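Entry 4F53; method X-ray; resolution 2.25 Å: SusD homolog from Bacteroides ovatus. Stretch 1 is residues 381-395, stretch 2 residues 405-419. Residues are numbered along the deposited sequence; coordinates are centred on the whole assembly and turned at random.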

ATOM      1  N   ASN A 381     -24.889  -3.737 -12.741  1.00 38.85           N
ATOM      2  CA  ASN A 381     -25.607  -4.361 -11.622  1.00 37.71           C
ATOM      3  C   ASN A 381     -24.816  -4.167 -10.348  1.00 37.24           C
ATOM      4  O   ASN A 381     -25.405  -3.950  -9.300  1.00 37.98           O
ATOM      5  N   TYR A 382     -23.492  -4.232 -10.428  1.00 33.30           N
ATOM      6  CA  TYR A 382     -22.633  -4.032  -9.265  1.00 31.80           C
ATOM      7  C   TYR A 382     -22.793  -2.600  -8.736  1.00 37.07           C
ATOM      8  O   TYR A 382     -22.981  -2.423  -7.532  1.00 38.36           O
ATOM      9  N   LEU A 383     -22.779  -1.589  -9.641  1.00 32.79           N
ATOM     10  CA  LEU A 383     -22.922  -0.162  -9.319  1.00 31.26           C
ATOM     11  C   LEU A 383     -24.243   0.156  -8.597  1.00 36.61           C
ATOM     12  O   LEU A 383     -24.290   1.102  -7.823  1.00 37.08           O
ATOM     13  N   ALA A 384     -25.284  -0.649  -8.808  1.00 34.23           N
ATOM     14  CA  ALA A 384     -26.610  -0.492  -8.197  1.00 34.08           C
ATOM     15  C   ALA A 384     -26.776  -1.330  -6.911  1.00 38.44           C
ATOM     16  O   ALA A 384     -27.808  -1.241  -6.254  1.00 39.99           O
ATOM     17  N   SER A 385     -25.781  -2.137  -6.564  1.00 36.18           N
ATOM     18  CA  SER A 385     -25.780  -3.048  -5.411  1.00 36.66           C
ATOM     19  C   SER A 385     -25.956  -2.282  -4.087  1.00 40.27           C
ATOM     20  O   SER A 385     -25.308  -1.245  -3.876  1.00 38.91           O
ATOM     21  N   THR A 386     -26.828  -2.811  -3.198  1.00 37.27           N
ATOM     22  CA  THR A 386     -27.090  -2.237  -1.861  1.00 37.12           C
ATOM     23  C   THR A 386     -26.838  -3.294  -0.738  1.00 40.20           C
ATOM     24  O   THR A 386     -27.330  -3.146   0.382  1.00 40.38           O
ATOM     25  N   GLY A 387     -26.010  -4.284  -1.040  1.00 36.66           N
ATOM     26  CA  GLY A 387     -25.608  -5.347  -0.130  1.00 37.13           C
ATOM     27  C   GLY A 387     -24.881  -4.831   1.094  1.00 42.10           C
ATOM     28  O   GLY A 387     -24.019  -3.953   0.999  1.00 41.18           O
ATOM     29  N   LYS A 388     -25.275  -5.315   2.258  1.00 40.98           N
ATOM     30  CA  LYS A 388     -24.698  -4.848   3.512  1.00 41.23           C
ATOM     31  C   LYS A 388     -23.738  -5.860   4.088  1.00 41.25           C
ATOM     32  O   LYS A 388     -23.991  -7.068   3.996  1.00 40.63           O
ATOM     33  N   VAL A 389     -22.645  -5.362   4.698  1.00 35.31           N
ATOM     34  CA  VAL A 389     -21.595  -6.184   5.314  1.00 35.87           C
ATOM     35  C   VAL A 389     -22.153  -6.881   6.528  1.00 44.68           C
ATOM     36  O   VAL A 389     -22.695  -6.241   7.419  1.00 48.41           O
ATOM     37  N   GLU A 390     -22.040  -8.196   6.548  1.00 42.66           N
ATOM     38  CA  GLU A 390     -22.504  -9.031   7.651  1.00 43.55           C
ATOM     39  C   GLU A 390     -21.320  -9.436   8.527  1.00 46.74           C
ATOM     40  O   GLU A 390     -20.158  -9.239   8.145  1.00 45.83           O
ATOM     41  N   ALA A 391     -21.623 -10.001   9.693  1.00 43.89           N
ATOM     42  CA  ALA A 391     -20.664 -10.490  10.678  1.00 43.27           C
ATOM     43  C   ALA A 391     -19.771 -11.599  10.093  1.00 46.04           C
ATOM     44  O   ALA A 391     -20.233 -12.392   9.276  1.00 48.32           O
ATOM     45  N   TYR A 392     -18.520 -11.670  10.527  1.00 38.52           N
ATOM     46  CA  TYR A 392     -17.638 -12.740  10.093  1.00 38.25           C
ATOM     47  C   TYR A 392     -17.881 -13.987  10.954  1.00 43.59           C
ATOM     48  O   TYR A 392     -17.727 -13.946  12.176  1.00 42.49           O
ATOM     49  N   LYS A 393     -18.324 -15.077  10.318  1.00 42.78           N
ATOM     50  CA  LYS A 393     -18.548 -16.353  10.999  1.00 43.44           C
ATOM     51  C   LYS A 393     -17.351 -17.246  10.690  1.00 47.88           C
ATOM     52  O   LYS A 393     -17.201 -17.640   9.533  1.00 48.46           O
ATOM     53  N   ASP A 394     -16.452 -17.502  11.683  1.00 43.92           N
ATOM     54  CA  ASP A 394     -15.287 -18.377  11.487  1.00 43.20           C
ATOM     55  C   ASP A 394     -15.772 -19.776  10.955  1.00 48.31           C
ATOM     56  O   ASP A 394     -16.497 -20.480  11.660  1.00 49.77           O
ATOM     57  N   PRO A 395     -15.406 -20.176   9.707  1.00 44.92           N
ATOM     58  CA  PRO A 395     -15.900 -21.473   9.172  1.00 44.98           C
ATOM     59  C   PRO A 395     -15.366 -22.707   9.905  1.00 48.39           C
ATOM     60  O   PRO A 395     -15.897 -23.820   9.727  1.00 49.72           O
ATOM     61  N   ASP A 405     -12.221 -19.899  17.850  1.00 50.36           N
ATOM     62  CA  ASP A 405     -13.319 -19.240  17.147  1.00 49.04           C
ATOM     63  C   ASP A 405     -12.931 -17.770  16.950  1.00 51.08           C
ATOM     64  O   ASP A 405     -12.997 -16.978  17.897  1.00 52.42           O
ATOM     65  N   TYR A 406     -12.516 -17.410  15.723  1.00 43.64           N
ATOM     66  CA  TYR A 406     -12.068 -16.060  15.430  1.00 40.44           C
ATOM     67  C   TYR A 406     -13.147 -15.224  14.736  1.00 41.42           C
ATOM     68  O   TYR A 406     -12.836 -14.217  14.112  1.00 38.33           O
ATOM     69  N   SER A 407     -14.425 -15.572  14.965  1.00 39.90           N
ATOM     70  CA  SER A 407     -15.579 -14.809  14.481  1.00 39.48           C
ATOM     71  C   SER A 407     -15.527 -13.366  15.028  1.00 44.72           C
ATOM     72  O   SER A 407     -15.020 -13.126  16.128  1.00 46.75           O
ATOM     73  N   GLY A 408     -16.062 -12.431  14.270  1.00 38.69           N
ATOM     74  CA  GLY A 408     -16.111 -11.033  14.663  1.00 37.28           C
ATOM     75  C   GLY A 408     -17.042 -10.274  13.752  1.00 42.08           C
ATOM     76  O   GLY A 408     -17.767 -10.886  12.964  1.00 41.19           O
ATOM     77  N   ALA A 409     -17.057  -8.940  13.856  1.00 39.78           N
ATOM     78  CA  ALA A 409     -17.943  -8.163  13.005  1.00 39.33           C
ATOM     79  C   ALA A 409     -17.354  -6.834  12.645  1.00 42.73           C
ATOM     80  O   ALA A 409     -16.735  -6.190  13.493  1.00 43.46           O
ATOM     81  N   ILE A 410     -17.516  -6.441  11.368  1.00 38.36           N
ATOM     82  CA  ILE A 410     -17.129  -5.128  10.860  1.00 37.21           C
ATOM     83  C   ILE A 410     -18.341  -4.224  11.094  1.00 44.18           C
ATOM     84  O   ILE A 410     -19.449  -4.552  10.659  1.00 45.81           O
ATOM     85  N   ASN A 411     -18.161  -3.129  11.804  1.00 41.70           N
ATOM     86  CA  ASN A 411     -19.306  -2.262  12.060  1.00 43.29           C
ATOM     87  C   ASN A 411     -19.357  -1.135  11.025  1.00 46.01           C
ATOM     88  O   ASN A 411     -18.701  -0.096  11.187  1.00 47.55           O
ATOM     89  N   THR A 412     -20.100  -1.370   9.928  1.00 40.40           N
ATOM     90  CA  THR A 412     -20.245  -0.389   8.839  1.00 39.32           C
ATOM     91  C   THR A 412     -21.540  -0.635   8.086  1.00 44.11           C
ATOM     92  O   THR A 412     -21.956  -1.782   7.958  1.00 45.80           O
ATOM     93  N   ASN A 413     -22.107   0.413   7.499  1.00 39.79           N
ATOM     94  CA  ASN A 413     -23.316   0.303   6.672  1.00 40.35           C
ATOM     95  C   ASN A 413     -23.012   0.675   5.219  1.00 40.28           C
ATOM     96  O   ASN A 413     -23.942   0.800   4.413  1.00 39.98           O
ATOM     97  N   VAL A 414     -21.702   0.816   4.881  1.00 33.64           N
ATOM     98  CA  VAL A 414     -21.238   1.197   3.548  1.00 31.21           C
ATOM     99  C   VAL A 414     -21.639   0.116   2.523  1.00 34.63           C
ATOM    100  O   VAL A 414     -21.496  -1.088   2.762  1.00 33.64           O
ATOM    101  N   THR A 415     -22.172   0.571   1.399  1.00 30.81           N
ATOM    102  CA  THR A 415     -22.529  -0.289   0.295  1.00 30.22           C
ATOM    103  C   THR A 415     -22.018   0.376  -0.995  1.00 33.06           C
ATOM    104  O   THR A 415     -21.301   1.383  -0.927  1.00 32.06           O
ATOM    105  N   VAL A 416     -22.310  -0.240  -2.157  1.00 29.33           N
ATOM    106  CA  VAL A 416     -21.798   0.194  -3.451  1.00 27.26           C
ATOM    107  C   VAL A 416     -22.571   1.394  -4.031  1.00 31.37           C
ATOM    108  O   VAL A 416     -21.937   2.408  -4.339  1.00 29.64           O
ATOM    109  N   ALA A 417     -23.909   1.250  -4.229  1.00 30.08           N
ATOM    110  CA  ALA A 417     -24.759   2.275  -4.862  1.00 29.99           C
ATOM    111  C   ALA A 417     -24.469   3.664  -4.266  1.00 34.08           C
ATOM    112  O   ALA A 417     -24.603   3.861  -3.055  1.00 34.58           O
ATOM    113  N   TRP A 418     -23.938   4.571  -5.114  1.00 30.28           N
ATOM    114  CA  TRP A 418     -23.582   5.941  -4.749  1.00 29.63           C
ATOM    115  C   TRP A 418     -24.795   6.665  -4.142  1.00 33.51           C
ATOM    116  O   TRP A 418     -25.815   6.813  -4.809  1.00 32.85           O
ATOM    117  N   SER A 419     -24.687   7.126  -2.898  1.00 31.15           N
ATOM    118  CA  SER A 419     -25.835   7.789  -2.288  1.00 31.79           C
ATOM    119  C   SER A 419     -25.718   9.320  -2.322  1.00 32.77           C
ATOM    120  O   SER A 419     -26.738  10.016  -2.260  1.00 32.02           O
TER

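Packing of residues 381-395 against 405-419 in the SusD homolog from Bacteroides ovatus. The two segments run antiparallel and bury 915 Å² between them, both sides summed, with V416 and V389 covered most by the opposing segment and D394 and T415 next. V416 points toward the first stretch in the t rotamer (chi1 -173°) and meets Y382, a helical residue of the first stretch. Its CG1 lies 3.6 Å from CE2 of Y382 and 3.2 Å from the backbone O of Y382, while its CG2 sits over one face of the Y382 ring, 4.2 Å from the ring centroid and 28° off the normal, a CH-pi contact. Y382, also t, leaves its backbone sideways, but its ring comes nearer and so offers that face to the valine; its OH is satisfied elsewhere in the structure.

Next to V416, the backbone of A417 bonds to the first stretch. A417 N donates to S385 O (2.9 Å, 164°), and A417 CA approaches L383 O at 3.2 Å in a CA-H...O contact. Water 1 extends this edge, donating to L383 O and accepting from W418 N, each at 2.9 Å; the direct separation of L383 O and W418 N is 4.4 Å, so the water spans a gap too wide for a hydrogen bond. A417 CB points inward and rests 4.0 Å from CG2 of T386. T415, t and likewise directed toward the first stretch, uses its hydroxyl as a donor: OG1 to G387 O is 2.8 Å. K388 turns its chain along this margin with chi angles m, m, t, m, bringing CD within 3.5 Å of N413 O and NZ within 3.7 Å of T415 CG2; the ammonium folds back within its own stretch to bond T386 O, with NZ to O at 2.9 Å.

V389, again t and pointing in, forms the middle of the contact. Its CG1 is 4.1 Å from I410 CB, and its CB is 4.2 Å from CG2 of T412. Beside this apolar patch the backbones are bridged by solvent: water 2 accepts from V389 N (2.7 Å) and donates to V414 O (2.7 Å), with a weak bond to T412 O (3.4 Å), and water 3 links E390 O (2.6 Å) to I410 N (3.1 Å). Farther along, A391 CB meets A409 CB at 4.1 Å.

There the segments close directly in a single antiparallel bridge, Y392 N to G408 O (2.7 Å) and G408 N to Y392 O (3.1 Å). The t side chain of Y392 turns its ring edge to the second stretch, with CE2 3.5 Å from Y406 O. D394 (t) then points in and receives Y406 N on OD2 at 2.8 Å and 172°, nearly linear, while its own N donates to S407 OG at 2.9 Å. S407 (m) passes the chain on, since its OG donates to D405 OD1 at 2.5 Å, so one hydroxyl joins the D394 backbone to the D405 carboxylate.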

ATOM      1  CB  ASN A 381     -25.905  -5.856 -11.845  1.00 34.94           C
ATOM      2  CG  ASN A 381     -26.802  -6.144 -13.017  1.00 62.56           C
ATOM      3  OD1 ASN A 381     -27.885  -5.564 -13.175  1.00 64.76           O
ATOM      4  ND2 ASN A 381     -26.382  -7.080 -13.848  1.00 60.76           N
ATOM      5  CB  TYR A 382     -21.172  -4.345  -9.591  1.00 31.42           C
ATOM      6  CG  TYR A 382     -20.275  -4.229  -8.375  1.00 31.33           C
ATOM      7  CD1 TYR A 382     -20.181  -5.267  -7.447  1.00 31.69           C
ATOM      8  CD2 TYR A 382     -19.531  -3.067  -8.137  1.00 30.26           C
ATOM      9  CE1 TYR A 382     -19.369  -5.155  -6.318  1.00 29.51           C
ATOM     10  CE2 TYR A 382     -18.693  -2.958  -7.028  1.00 29.14           C
ATOM     11  CZ  TYR A 382     -18.619  -4.000  -6.116  1.00 35.22           C
ATOM     12  OH  TYR A 382     -17.813  -3.870  -4.996  1.00 30.27           O
ATOM     13  CB  LEU A 383     -22.807   0.688 -10.596  1.00 31.37           C
ATOM     14  CG  LEU A 383     -21.393   0.789 -11.234  1.00 34.30           C
ATOM     15  CD1 LEU A 383     -21.448   1.512 -12.585  1.00 34.18           C
ATOM     16  CD2 LEU A 383     -20.415   1.480 -10.311  1.00 32.94           C
ATOM     17  CB  ALA A 384     -27.680  -0.890  -9.211  1.00 35.46           C
ATOM     18  CB  SER A 385     -24.492  -3.886  -5.393  1.00 38.49           C
ATOM     19  OG  SER A 385     -24.256  -4.553  -4.160  1.00 53.61           O
ATOM     20  CB  THR A 386     -28.505  -1.632  -1.771  1.00 43.08           C
ATOM     21  OG1 THR A 386     -29.458  -2.645  -2.095  1.00 47.93           O
ATOM     22  CG2 THR A 386     -28.682  -0.410  -2.667  1.00 36.90           C
ATOM     23  CB  LYS A 388     -25.816  -4.538   4.529  1.00 46.31           C
ATOM     24  CG  LYS A 388     -26.711  -3.341   4.138  1.00 60.89           C
ATOM     25  CD  LYS A 388     -25.998  -1.979   4.026  1.00 64.97           C
ATOM     26  CE  LYS A 388     -26.966  -0.874   3.662  1.00 75.92           C
ATOM     27  NZ  LYS A 388     -27.573  -1.061   2.314  1.00 80.85           N
ATOM     28  CB  VAL A 389     -20.304  -5.388   5.643  1.00 37.75           C
ATOM     29  CG1 VAL A 389     -19.289  -6.247   6.393  1.00 37.43           C
ATOM     30  CG2 VAL A 389     -19.682  -4.821   4.373  1.00 36.21           C
ATOM     31  CB  GLU A 390     -23.237 -10.266   7.089  1.00 45.92           C
ATOM     32  CG  GLU A 390     -24.726 -10.017   6.992  1.00 66.57           C
ATOM     33  CD  GLU A 390     -25.378 -10.334   5.662  1.00104.78           C
ATOM     34  OE1 GLU A 390     -25.206 -11.474   5.168  1.00104.66           O
ATOM     35  OE2 GLU A 390     -26.126  -9.464   5.155  1.00105.90           O
ATOM     36  CB  ALA A 391     -21.415 -11.028  11.894  1.00 45.17           C
ATOM     37  CB  TYR A 392     -16.162 -12.287  10.153  1.00 38.40           C
ATOM     38  CG  TYR A 392     -15.180 -13.404   9.904  1.00 39.43           C
ATOM     39  CD1 TYR A 392     -15.096 -14.021   8.654  1.00 40.39           C
ATOM     40  CD2 TYR A 392     -14.336 -13.853  10.915  1.00 40.66           C
ATOM     41  CE1 TYR A 392     -14.207 -15.076   8.425  1.00 36.90           C
ATOM     42  CE2 TYR A 392     -13.427 -14.886  10.691  1.00 41.85           C
ATOM     43  CZ  TYR A 392     -13.373 -15.501   9.446  1.00 45.22           C
ATOM     44  OH  TYR A 392     -12.441 -16.482   9.225  1.00 45.70           O
ATOM     45  CB  LYS A 393     -19.871 -17.007  10.555  1.00 45.62           C
ATOM     46  CG  LYS A 393     -21.133 -16.253  10.983  1.00 59.81           C
ATOM     47  CD  LYS A 393     -22.394 -16.761  10.251  1.00 75.57           C
ATOM     48  CE  LYS A 393     -23.081 -17.953  10.895  1.00 98.90           C
ATOM     49  NZ  LYS A 393     -24.257 -18.418  10.106  1.00111.69           N
ATOM     50  CB  ASP A 394     -14.447 -18.521  12.789  1.00 44.81           C
ATOM     51  CG  ASP A 394     -13.133 -19.301  12.668  1.00 49.22           C
ATOM     52  OD1 ASP A 394     -12.957 -20.048  11.663  1.00 48.37           O
ATOM     53  OD2 ASP A 394     -12.300 -19.201  13.588  1.00 49.02           O
ATOM     54  CB  PRO A 395     -15.435 -21.460   7.716  1.00 44.88           C
ATOM     55  CG  PRO A 395     -14.282 -20.507   7.692  1.00 47.80           C
ATOM     56  CD  PRO A 395     -14.570 -19.461   8.713  1.00 43.74           C
ATOM     57  CB  ASP A 405     -14.653 -19.385  17.914  1.00 51.93           C
ATOM     58  CG  ASP A 405     -15.811 -18.621  17.288  1.00 60.12           C
ATOM     59  OD1 ASP A 405     -15.748 -18.341  16.072  1.00 60.78           O
ATOM     60  OD2 ASP A 405     -16.792 -18.321  18.010  1.00 67.58           O
ATOM     61  CB  TYR A 406     -10.750 -16.096  14.641  1.00 39.95           C
ATOM     62  CG  TYR A 406      -9.595 -16.529  15.521  1.00 41.57           C
ATOM     63  CD1 TYR A 406      -9.201 -15.761  16.612  1.00 43.38           C
ATOM     64  CD2 TYR A 406      -8.951 -17.746  15.315  1.00 42.20           C
ATOM     65  CE1 TYR A 406      -8.180 -16.180  17.465  1.00 44.27           C
ATOM     66  CE2 TYR A 406      -7.894 -18.151  16.130  1.00 43.60           C
ATOM     67  CZ  TYR A 406      -7.528 -17.375  17.219  1.00 51.18           C
ATOM     68  OH  TYR A 406      -6.486 -17.747  18.035  1.00 49.64           O
ATOM     69  CB  SER A 407     -16.881 -15.476  14.925  1.00 41.80           C
ATOM     70  OG  SER A 407     -16.992 -16.824  14.493  1.00 49.35           O
ATOM     71  CB  ALA A 409     -19.284  -7.957  13.684  1.00 41.01           C
ATOM     72  CB  ILE A 410     -16.652  -5.131   9.379  1.00 37.75           C
ATOM     73  CG1 ILE A 410     -15.354  -5.963   9.211  1.00 37.20           C
ATOM     74  CG2 ILE A 410     -16.445  -3.683   8.894  1.00 35.33           C
ATOM     75  CD1 ILE A 410     -15.088  -6.456   7.847  1.00 37.76           C
ATOM     76  CB  ASN A 411     -19.272  -1.746  13.502  1.00 51.01           C
ATOM     77  CG  ASN A 411     -19.285  -2.892  14.515  1.00 94.90           C
ATOM     78  OD1 ASN A 411     -20.171  -3.777  14.518  1.00 87.33           O
ATOM     79  ND2 ASN A 411     -18.258  -2.939  15.359  1.00 91.72           N
ATOM     80  CB  THR A 412     -19.025  -0.421   7.847  1.00 36.29           C
ATOM     81  OG1 THR A 412     -19.246   0.575   6.869  1.00 34.40           O
ATOM     82  CG2 THR A 412     -18.889  -1.751   7.075  1.00 32.42           C
ATOM     83  CB  ASN A 413     -24.448   1.185   7.219  1.00 49.21           C
ATOM     84  CG  ASN A 413     -25.474   0.421   8.013  1.00 93.76           C
ATOM     85  OD1 ASN A 413     -26.071  -0.558   7.537  1.00 89.37           O
ATOM     86  ND2 ASN A 413     -25.707   0.860   9.245  1.00 93.44           N
ATOM     87  CB  VAL A 414     -19.700   1.527   3.496  1.00 32.10           C
ATOM     88  CG1 VAL A 414     -18.825   0.277   3.632  1.00 31.36           C
ATOM     89  CG2 VAL A 414     -19.331   2.303   2.234  1.00 30.08           C
ATOM     90  CB  THR A 415     -24.005  -0.705   0.311  1.00 39.06           C
ATOM     91  OG1 THR A 415     -24.147  -1.724  -0.696  1.00 42.77           O
ATOM     92  CG2 THR A 415     -24.978   0.477   0.098  1.00 32.38           C
ATOM     93  CB  VAL A 416     -21.736  -0.970  -4.473  1.00 29.54           C
ATOM     94  CG1 VAL A 416     -21.045  -0.526  -5.762  1.00 28.04           C
ATOM     95  CG2 VAL A 416     -21.037  -2.188  -3.870  1.00 28.59           C
ATOM     96  CB  ALA A 417     -26.229   1.909  -4.742  1.00 30.93           C
ATOM     97  CB  TRP A 418     -23.079   6.698  -5.984  1.00 27.96           C
ATOM     98  CG  TRP A 418     -22.726   8.117  -5.673  1.00 28.41           C
ATOM     99  CD1 TRP A 418     -23.522   9.217  -5.829  1.00 31.46           C
ATOM    100  CD2 TRP A 418     -21.515   8.579  -5.065  1.00 27.53           C
ATOM    101  NE1 TRP A 418     -22.861  10.342  -5.415  1.00 29.36           N
ATOM    102  CE2 TRP A 418     -21.633   9.982  -4.914  1.00 29.86           C
ATOM    103  CE3 TRP A 418     -20.337   7.941  -4.621  1.00 28.40           C
ATOM    104  CZ2 TRP A 418     -20.596  10.767  -4.403  1.00 27.79           C
ATOM    105  CZ3 TRP A 418     -19.321   8.715  -4.072  1.00 29.09           C
ATOM    106  CH2 TRP A 418     -19.452  10.115  -3.982  1.00 29.62           C
ATOM    107  CB  SER A 419     -26.030   7.313  -0.851  1.00 36.32           C
ATOM    108  OG  SER A 419     -24.832   7.489  -0.124  1.00 51.02           O
TER
HETATM  109  O   HOH W   1     -22.991   3.710  -7.768  1.00 32.06           O
HETATM  110  O   HOH W   2     -22.359  -2.643   4.744  1.00 35.24           O
HETATM  111  O   HOH W   3     -17.816  -8.588   9.195  1.00 43.63           O